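PDB 4W8O: luciferase-like enzymeAMP-CoA-ligase from Zophobas atratus, which probably activates carboxylic acids as acyl adenylates and joins them to coenzyme A, as a luciferase-like member of the AMP-binding ANL enzymes. Local coordinates for residues A[355-360]-A[400-405]; A[410-413]-A[417-420]; A[41-46]-A[259-264]. All coordinates share one frame; numbering follows the deposited sequence.

Interaction 1. Residues A[355-360]-A[400-405]; sequences RTLLKI and DGFLKT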
loop_
_atom_site.group_PDB
_atom_site.type_symbol
_atom_site.label_atom_id
_atom_site.label_comp_id
_atom_site.label_asym_id
_atom_site.label_seq_id
_atom_site.Cartn_x
_atom_site.Cartn_y
_atom_site.Cartn_z
ATOM N N ARG A 355 3.338 2.945 -17.938
ATOM C CA ARG A 355 2.901 4.338 -17.940
ATOM C C ARG A 355 3.692 5.221 -16.977
ATOM O O ARG A 355 3.167 6.199 -16.450
ATOM C CB ARG A 355 1.389 4.419 -17.669
ATOM C CG ARG A 355 0.555 4.141 -18.914
ATOM C CD ARG A 355 -0.938 4.267 -18.658
ATOM N NE ARG A 355 -1.325 5.604 -18.248
ATOM C CZ ARG A 355 -1.691 6.590 -19.063
ATOM N NH1 ARG A 355 -1.725 6.424 -20.383
ATOM N NH2 ARG A 355 -2.025 7.762 -18.542
ATOM N N THR A 356 4.965 4.878 -16.774
ATOM C CA THR A 356 5.864 5.603 -15.891
ATOM C C THR A 356 7.098 6.053 -16.676
ATOM O O THR A 356 7.599 5.314 -17.538
ATOM C CB THR A 356 6.308 4.707 -14.719
ATOM O OG1 THR A 356 5.160 4.308 -13.958
ATOM C CG2 THR A 356 7.298 5.422 -13.808
ATOM N N LEU A 357 7.577 7.265 -16.385
ATOM C CA LEU A 357 8.856 7.747 -16.912
ATOM C C LEU A 357 9.907 7.758 -15.796
ATOM O O LEU A 357 9.610 8.157 -14.668
ATOM C CB LEU A 357 8.713 9.160 -17.478
ATOM C CG LEU A 357 7.656 9.392 -18.560
ATOM C CD1 LEU A 357 7.537 10.883 -18.835
ATOM C CD2 LEU A 357 7.978 8.631 -19.833
ATOM N N LEU A 358 11.128 7.329 -16.119
ATOM C CA LEU A 358 12.242 7.353 -15.162
ATOM C C LEU A 358 13.506 7.890 -15.819
ATOM O O LEU A 358 13.896 7.440 -16.902
ATOM C CB LEU A 358 12.496 5.952 -14.596
ATOM C CG LEU A 358 13.508 5.872 -13.446
ATOM C CD1 LEU A 358 13.138 4.742 -12.506
ATOM C CD2 LEU A 358 14.945 5.699 -13.931
ATOM N N LYS A 359 14.137 8.863 -15.171
ATOM C CA LYS A 359 15.388 9.422 -15.658
ATOM C C LYS A 359 16.427 9.482 -14.545
ATOM O O LYS A 359 16.082 9.517 -13.360
ATOM C CB LYS A 359 15.162 10.812 -16.272
ATOM C CG LYS A 359 14.701 11.882 -15.293
ATOM C CD LYS A 359 14.433 13.208 -15.991
ATOM C CE LYS A 359 14.162 14.305 -14.971
ATOM N NZ LYS A 359 13.875 15.637 -15.578
ATOM N N ILE A 360 17.694 9.456 -14.949
ATOM C CA ILE A 360 18.832 9.642 -14.048
ATOM C C ILE A 360 19.439 11.002 -14.375
ATOM O O ILE A 360 19.808 11.242 -15.525
ATOM C CB ILE A 360 19.927 8.575 -14.263
ATOM C CG1 ILE A 360 19.345 7.160 -14.232
ATOM C CG2 ILE A 360 21.042 8.724 -13.232
ATOM C CD1 ILE A 360 18.955 6.670 -12.865
ATOM N N ASP A 400 10.811 19.884 -14.838
ATOM C CA ASP A 400 9.939 19.172 -15.778
ATOM C C ASP A 400 8.816 18.391 -15.079
ATOM O O ASP A 400 8.180 17.536 -15.697
ATOM C CB ASP A 400 10.776 18.223 -16.646
ATOM C CG ASP A 400 11.734 18.958 -17.571
ATOM O OD1 ASP A 400 11.407 20.068 -18.032
ATOM O OD2 ASP A 400 12.819 18.416 -17.858
ATOM N N GLY A 401 8.571 18.683 -13.801
ATOM C CA GLY A 401 7.498 18.029 -13.044
ATOM C C GLY A 401 7.787 16.594 -12.625
ATOM O O GLY A 401 6.859 15.845 -12.320
ATOM N N PHE A 402 9.065 16.199 -12.613
ATOM C CA PHE A 402 9.447 14.847 -12.197
ATOM C C PHE A 402 9.658 14.838 -10.697
ATOM O O PHE A 402 10.244 15.768 -10.158
ATOM C CB PHE A 402 10.752 14.401 -12.852
ATOM C CG PHE A 402 10.606 13.900 -14.267
ATOM C CD1 PHE A 402 10.199 14.751 -15.288
ATOM C CD2 PHE A 402 10.919 12.583 -14.580
ATOM C CE1 PHE A 402 10.089 14.292 -16.597
ATOM C CE2 PHE A 402 10.807 12.116 -15.882
ATOM C CZ PHE A 402 10.389 12.970 -16.893
ATOM N N LEU A 403 9.191 13.782 -10.033
ATOM C CA LEU A 403 9.437 13.580 -8.603
ATOM C C LEU A 403 10.901 13.207 -8.385
ATOM O O LEU A 403 11.416 12.294 -9.026
ATOM C CB LEU A 403 8.536 12.470 -8.043
ATOM C CG LEU A 403 8.752 12.029 -6.582
ATOM C CD1 LEU A 403 8.255 13.086 -5.598
ATOM C CD2 LEU A 403 8.070 10.692 -6.312
ATOM N N LYS A 404 11.560 13.912 -7.476
ATOM C CA LYS A 404 12.920 13.565 -7.067
ATOM C C LYS A 404 12.811 12.456 -6.030
ATOM O O LYS A 404 12.226 12.667 -4.977
ATOM C CB LYS A 404 13.618 14.786 -6.469
ATOM C CG LYS A 404 13.671 15.991 -7.400
ATOM C CD LYS A 404 14.198 17.205 -6.657
ATOM C CE LYS A 404 14.068 18.469 -7.479
ATOM N NZ LYS A 404 14.192 19.676 -6.609
ATOM N N THR A 405 13.336 11.269 -6.331
ATOM C CA THR A 405 13.175 10.123 -5.431
ATOM C C THR A 405 14.065 10.211 -4.200
ATOM O O THR A 405 13.845 9.489 -3.224
ATOM C CB THR A 405 13.510 8.785 -6.108
ATOM O OG1 THR A 405 14.889 8.783 -6.503
ATOM C CG2 THR A 405 12.599 8.531 -7.302
#
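Leu357 and Lys359 on strand 357-362 face Phe402 and Asp400, in the turn that leads into strand 403-411, with no backbone hydrogen bond between the two segments: strand 367-380 lies between strands 357-362 and 403-411 in the sheet, and its Lys380 and Arg378 take the backbone bonds of Leu357 and Lys359. These two send their CB atoms the same way, and the meeting is left to side chains. Lys359 CG takes the position between backbone N and carbonyl carbon (chi1 65°), and from there the chain runs extended across one face of the Phe402 ring. Its CE makes a CH-pi contact 3.8 Å from the ring centroid and lies 3.6 Å from Phe402 CG. NZ follows over the same face, 4.0 Å from the centroid and 20° off the normal, a cation-pi contact. Strands 357-362 and 403-411 belong to a five-stranded antiparallel sheet, consistent with the beta subdomain of the N-terminal domain in ANL adenylating enzymes. From its place over the ring, Lys359 NZ also forms a long salt bridge with Asp400 OD2 at 3.7 Å, while Asp398 is its stronger partner. Asp398 also accepts the backbone N-H groups of Asp400 and Phe402 through OD1, so one carboxylate fixes both turn and ammonium. The Leu357 side chain runs at about a right angle to that of Phe402 and meets the far end of its ring, CB 4.0 Å from Phe402 CE2 and CD1 4.0 Å from Phe402 CZ.

Interaction 2. Residues A[410-413]-A[417-420]; sequences YYDD and VYVI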
loop_
_atom_site.group_PDB
_atom_site.type_symbol
_atom_site.label_atom_id
_atom_site.label_comp_id
_atom_site.label_asym_id
_atom_site.label_seq_id
_atom_site.Cartn_x
_atom_site.Cartn_y
_atom_site.Cartn_z
ATOM N N TYR A 410 21.522 4.130 -11.292
ATOM C CA TYR A 410 21.826 4.123 -12.722
ATOM C C TYR A 410 21.016 2.995 -13.369
ATOM O O TYR A 410 20.451 2.156 -12.655
ATOM C CB TYR A 410 23.328 3.875 -12.952
ATOM C CG TYR A 410 23.782 2.507 -12.503
ATOM C CD1 TYR A 410 24.224 2.294 -11.199
ATOM C CD2 TYR A 410 23.743 1.413 -13.370
ATOM C CE1 TYR A 410 24.628 1.038 -10.773
ATOM C CE2 TYR A 410 24.148 0.151 -12.951
ATOM C CZ TYR A 410 24.586 -0.027 -11.648
ATOM O OH TYR A 410 24.992 -1.268 -11.217
ATOM N N TYR A 411 20.985 2.965 -14.705
ATOM C CA TYR A 411 20.340 1.866 -15.449
ATOM C C TYR A 411 21.274 1.209 -16.474
ATOM O O TYR A 411 22.301 1.770 -16.850
ATOM C CB TYR A 411 19.056 2.336 -16.148
ATOM C CG TYR A 411 19.267 3.406 -17.194
ATOM C CD1 TYR A 411 19.331 4.744 -16.839
ATOM C CD2 TYR A 411 19.402 3.078 -18.545
ATOM C CE1 TYR A 411 19.525 5.730 -17.785
ATOM C CE2 TYR A 411 19.598 4.060 -19.505
ATOM C CZ TYR A 411 19.661 5.384 -19.115
ATOM O OH TYR A 411 19.854 6.371 -20.047
ATOM N N ASP A 412 20.873 0.019 -16.913
ATOM C CA ASP A 412 21.596 -0.789 -17.905
ATOM C C ASP A 412 21.404 -0.324 -19.339
ATOM O O ASP A 412 20.565 0.516 -19.620
ATOM C CB ASP A 412 21.087 -2.242 -17.856
ATOM C CG ASP A 412 21.803 -3.071 -16.856
ATOM O OD1 ASP A 412 22.749 -2.553 -16.245
ATOM O OD2 ASP A 412 21.426 -4.242 -16.674
ATOM N N ASP A 413 22.175 -0.927 -20.244
ATOM C CA ASP A 413 21.897 -0.861 -21.681
ATOM C C ASP A 413 20.537 -1.490 -21.994
ATOM O O ASP A 413 19.848 -1.040 -22.897
ATOM C CB ASP A 413 22.994 -1.584 -22.485
ATOM C CG ASP A 413 24.304 -0.813 -22.527
ATOM O OD1 ASP A 413 24.293 0.430 -22.389
ATOM O OD2 ASP A 413 25.356 -1.453 -22.719
ATOM N N VAL A 417 17.093 -1.198 -13.801
ATOM C CA VAL A 417 17.363 -0.116 -12.857
ATOM C C VAL A 417 18.117 -0.624 -11.616
ATOM O O VAL A 417 17.858 -1.724 -11.125
ATOM C CB VAL A 417 16.043 0.562 -12.427
ATOM C CG1 VAL A 417 16.301 1.691 -11.438
ATOM C CG2 VAL A 417 15.292 1.085 -13.649
ATOM N N TYR A 418 19.046 0.192 -11.120
ATOM C CA TYR A 418 19.828 -0.128 -9.917
ATOM C C TYR A 418 19.843 1.085 -9.001
ATOM O O TYR A 418 20.259 2.169 -9.412
ATOM C CB TYR A 418 21.272 -0.494 -10.279
ATOM C CG TYR A 418 21.402 -1.762 -11.089
ATOM C CD1 TYR A 418 21.277 -1.742 -12.475
ATOM C CD2 TYR A 418 21.655 -2.983 -10.468
ATOM C CE1 TYR A 418 21.392 -2.906 -13.217
ATOM C CE2 TYR A 418 21.774 -4.149 -11.202
ATOM C CZ TYR A 418 21.642 -4.105 -12.576
ATOM O OH TYR A 418 21.749 -5.267 -13.304
ATOM N N VAL A 419 19.377 0.897 -7.769
ATOM C CA VAL A 419 19.398 1.943 -6.748
ATOM C C VAL A 419 20.549 1.625 -5.817
ATOM O O VAL A 419 20.678 0.489 -5.360
ATOM C CB VAL A 419 18.077 1.982 -5.944
ATOM C CG1 VAL A 419 18.133 3.053 -4.857
ATOM C CG2 VAL A 419 16.895 2.217 -6.876
ATOM N N ILE A 420 21.390 2.614 -5.539
ATOM C CA ILE A 420 22.595 2.359 -4.755
ATOM C C ILE A 420 22.630 3.059 -3.394
ATOM O O ILE A 420 23.130 2.482 -2.432
ATOM C CB ILE A 420 23.886 2.608 -5.585
ATOM C CG1 ILE A 420 24.040 4.074 -5.996
ATOM C CG2 ILE A 420 23.882 1.726 -6.828
ATOM C CD1 ILE A 420 25.235 4.339 -6.899
#
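Tyr410 and Tyr418 lie with their ring planes only 12° apart but slid so far that the rings barely overlap, the centroids being 5.0 Å from each other. What sits over the Tyr410 face is the root of its partner: Tyr418 CB makes a CH-pi contact 3.8 Å from the ring centroid. In return Tyr410 OH rides over one face of the Tyr418 ring, off its centre and 3.6 Å from Tyr418 CG. The closest approach of the two rings is 3.5 Å, between Tyr410 CE2 and Tyr418 CD1. Tyr410 gets there with CG lodged between its own backbone N and carbonyl carbon (chi1 65°), which swings the ring across to the neighbouring strand. Asp412 comes to the far end of Tyr418, with OD1 3.3 Å from CE1 of that ring and the carboxylate plane turned 51° from it. Ile420 CG2 meets Tyr410 CE1 at 4.1 Å. With an alanine in place of Tyr418, the Tyr410 ring would probably be freer to turn, having lost its near-parallel neighbour, and the Asp412 carboxylate would lose the ring end it lies against. Beneath the rings, the two tyrosines are a hydrogen-bonded antiparallel pair, Tyr410 N giving to Tyr418 O at 3.0 Å and Tyr418 N to Tyr410 O at 2.9 Å. Tyr411 and Val417, the adjacent non-hydrogen-bonded pair, face the other side, where Tyr411 OH reaches Val369 O. Such cross-strand pairing is that of a beta hairpin, here strands 403-411 and 417-422, the latter an outermost strand of its antiparallel sheet.

Interaction 3. Residues A[41-46]-A[259-264]; sequences DLDKSE and IEKYKL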
loop_
_atom_site.group_PDB
_atom_site.type_symbol
_atom_site.label_atom_id
_atom_site.label_comp_id
_atom_site.label_asym_id
_atom_site.label_seq_id
_atom_site.Cartn_x
_atom_site.Cartn_y
_atom_site.Cartn_z
ATOM N N ASP A 41 -4.296 -15.947 10.859
ATOM C CA ASP A 41 -4.076 -16.365 12.241
ATOM C C ASP A 41 -5.290 -17.073 12.827
ATOM O O ASP A 41 -5.155 -18.108 13.474
ATOM C CB ASP A 41 -3.721 -15.162 13.116
ATOM C CG ASP A 41 -2.362 -14.585 12.793
ATOM O OD1 ASP A 41 -1.420 -15.361 12.559
ATOM O OD2 ASP A 41 -2.227 -13.348 12.798
ATOM N N LEU A 42 -6.470 -16.505 12.604
ATOM C CA LEU A 42 -7.714 -17.034 13.161
ATOM C C LEU A 42 -8.436 -18.011 12.243
ATOM O O LEU A 42 -9.377 -18.679 12.682
ATOM C CB LEU A 42 -8.671 -15.889 13.499
ATOM C CG LEU A 42 -8.174 -14.883 14.538
ATOM C CD1 LEU A 42 -9.222 -13.799 14.737
ATOM C CD2 LEU A 42 -7.833 -15.567 15.858
ATOM N N ASP A 43 -8.007 -18.096 10.984
ATOM C CA ASP A 43 -8.677 -18.922 9.973
ATOM C C ASP A 43 -10.152 -18.538 9.846
ATOM O O ASP A 43 -11.034 -19.394 9.852
ATOM C CB ASP A 43 -8.510 -20.422 10.289
ATOM C CG ASP A 43 -8.959 -21.327 9.145
ATOM O OD1 ASP A 43 -8.864 -20.922 7.969
ATOM O OD2 ASP A 43 -9.408 -22.458 9.432
ATOM N N LYS A 44 -10.403 -17.235 9.754
ATOM C CA LYS A 44 -11.728 -16.705 9.442
ATOM C C LYS A 44 -11.633 -15.941 8.126
ATOM O O LYS A 44 -10.581 -15.406 7.787
ATOM C CB LYS A 44 -12.224 -15.769 10.548
ATOM C CG LYS A 44 -12.225 -16.360 11.948
ATOM C CD LYS A 44 -13.204 -17.515 12.074
ATOM C CE LYS A 44 -13.117 -18.151 13.448
ATOM N NZ LYS A 44 -13.656 -19.534 13.429
ATOM N N SER A 45 -12.732 -15.898 7.387
ATOM C CA SER A 45 -12.758 -15.233 6.095
ATOM C C SER A 45 -14.040 -14.429 5.939
ATOM O O SER A 45 -14.956 -14.555 6.742
ATOM C CB SER A 45 -12.640 -16.258 4.967
ATOM O OG SER A 45 -13.841 -16.981 4.817
ATOM N N GLU A 46 -14.088 -13.595 4.905
ATOM C CA GLU A 46 -15.272 -12.795 4.625
ATOM C C GLU A 46 -15.383 -12.519 3.131
ATOM O O GLU A 46 -14.379 -12.263 2.462
ATOM C CB GLU A 46 -15.234 -11.479 5.408
ATOM C CG GLU A 46 -16.541 -10.695 5.348
ATOM C CD GLU A 46 -16.517 -9.393 6.138
ATOM O OE1 GLU A 46 -15.452 -9.007 6.670
ATOM O OE2 GLU A 46 -17.579 -8.739 6.219
ATOM N N ILE A 259 0.576 -20.972 3.065
ATOM C CA ILE A 259 0.667 -21.195 1.612
ATOM C C ILE A 259 -0.010 -22.506 1.224
ATOM O O ILE A 259 -0.752 -22.567 0.236
ATOM C CB ILE A 259 2.127 -21.195 1.108
ATOM C CG1 ILE A 259 2.704 -19.779 1.190
ATOM C CG2 ILE A 259 2.204 -21.700 -0.330
ATOM C CD1 ILE A 259 4.207 -19.717 1.062
ATOM N N GLU A 260 0.247 -23.548 2.005
ATOM C CA GLU A 260 -0.424 -24.824 1.818
ATOM C C GLU A 260 -1.923 -24.731 2.108
ATOM O O GLU A 260 -2.744 -25.165 1.293
ATOM C CB GLU A 260 0.193 -25.862 2.740
ATOM C CG GLU A 260 -0.323 -27.268 2.524
ATOM C CD GLU A 260 0.471 -28.274 3.318
ATOM O OE1 GLU A 260 1.272 -28.998 2.704
ATOM O OE2 GLU A 260 0.319 -28.311 4.553
ATOM N N LYS A 261 -2.266 -24.172 3.268
ATOM C CA LYS A 261 -3.649 -24.173 3.757
ATOM C C LYS A 261 -4.616 -23.368 2.892
ATOM O O LYS A 261 -5.746 -23.795 2.676
ATOM C CB LYS A 261 -3.721 -23.661 5.201
ATOM C CG LYS A 261 -5.114 -23.753 5.815
ATOM C CD LYS A 261 -5.115 -23.427 7.300
ATOM C CE LYS A 261 -6.487 -23.648 7.916
ATOM N NZ LYS A 261 -6.894 -25.089 7.935
ATOM N N TYR A 262 -4.188 -22.202 2.422
ATOM C CA TYR A 262 -5.063 -21.332 1.632
ATOM C C TYR A 262 -4.734 -21.372 0.140
ATOM O O TYR A 262 -5.389 -20.697 -0.650
ATOM C CB TYR A 262 -5.004 -19.895 2.167
ATOM C CG TYR A 262 -5.391 -19.809 3.628
ATOM C CD1 TYR A 262 -6.691 -20.084 4.033
ATOM C CD2 TYR A 262 -4.453 -19.484 4.605
ATOM C CE1 TYR A 262 -7.057 -20.025 5.367
ATOM C CE2 TYR A 262 -4.808 -19.423 5.945
ATOM C CZ TYR A 262 -6.109 -19.698 6.320
ATOM O OH TYR A 262 -6.476 -19.646 7.644
ATOM N N LYS A 263 -3.738 -22.171 -0.240
ATOM C CA LYS A 263 -3.302 -22.275 -1.631
ATOM C C LYS A 263 -2.918 -20.906 -2.172
ATOM O O LYS A 263 -3.395 -20.480 -3.219
ATOM C CB LYS A 263 -4.389 -22.915 -2.498
ATOM C CG LYS A 263 -4.892 -24.244 -1.959
ATOM C CD LYS A 263 -5.877 -24.885 -2.920
ATOM C CE LYS A 263 -6.701 -25.962 -2.235
ATOM N NZ LYS A 263 -5.860 -27.092 -1.756
ATOM N N LEU A 264 -2.042 -20.226 -1.442
ATOM C CA LEU A 264 -1.616 -18.885 -1.808
ATOM C C LEU A 264 -0.835 -18.913 -3.110
ATOM O O LEU A 264 -0.073 -19.842 -3.369
ATOM C CB LEU A 264 -0.733 -18.268 -0.713
ATOM C CG LEU A 264 -1.329 -18.121 0.687
ATOM C CD1 LEU A 264 -0.269 -17.576 1.637
ATOM C CD2 LEU A 264 -2.569 -17.230 0.657
#
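Asp43 reaches across to Lys261 and Tyr262 of helix 252-262 and puts each atom of its side chain against one or the other. CB already lies 3.4 Å from Tyr262 OH. The next bond places CG opposite the backbone N (chi1 -169°), which carries the carboxylate toward the helix; CG lies between the two partners, 3.4 Å from Tyr262 OH and 3.6 Å from Lys261 CE. There the two oxygens part company. OD1 accepts a hydrogen bond from Tyr262 OH at 2.7 Å, and the hydroxyl arrives from above the carboxylate, 40° out of its plane. OD1 itself stays near the plane of the Tyr262 ring, at its edge, 3.3 Å from CE1 of that ring, with carboxylate and ring turned 55° to each other. OD2 looks to the lysine: it is 3.5 Å from Lys261 CE and 3.9 Å from Lys261 NZ, so the salt bridge is a long one. Lys261 runs out extended and bends only at its last torsion, and on the way its CG passes over the centre of the Tyr262 ring. Lysine and tyrosine thus reach the aspartate side by side. Asp43 sits in the loop of a hairpin, where it and Lys44 both face Asp39 in a G1 beta bulge. That hairpin, strands 35-39 and 44-47, forms one border of the nine-stranded mixed sheet. Helix 252-262 lies beside it, Tyr262 packing on Ile38 of strand 35-39, and the chain then turns inward, with Leu264 against Ser218 and Leu220 of strand 218-221.

In the fold
Interactions 1 and 2 belong to one antiparallel sheet and share strand 403-411, interaction 1 lying just ahead of its start and interaction 2 at its end. Their centres are 14 Å apart and they touch, Ile360 CG1 packing 3.6 Å from Tyr411 CD1. Both are partly buried and both use an aromatic face, but interaction 1 spans an intervening strand by side chains alone, with a lysine over a ring, whereas interaction 2 adds hairpin backbone bonds to its tyrosine pair. Interaction 3 is a surface contact about 26 Å from either at the nearest atoms. It ties a helix end to a hairpin of another sheet through one carboxylate, with little apolar packing.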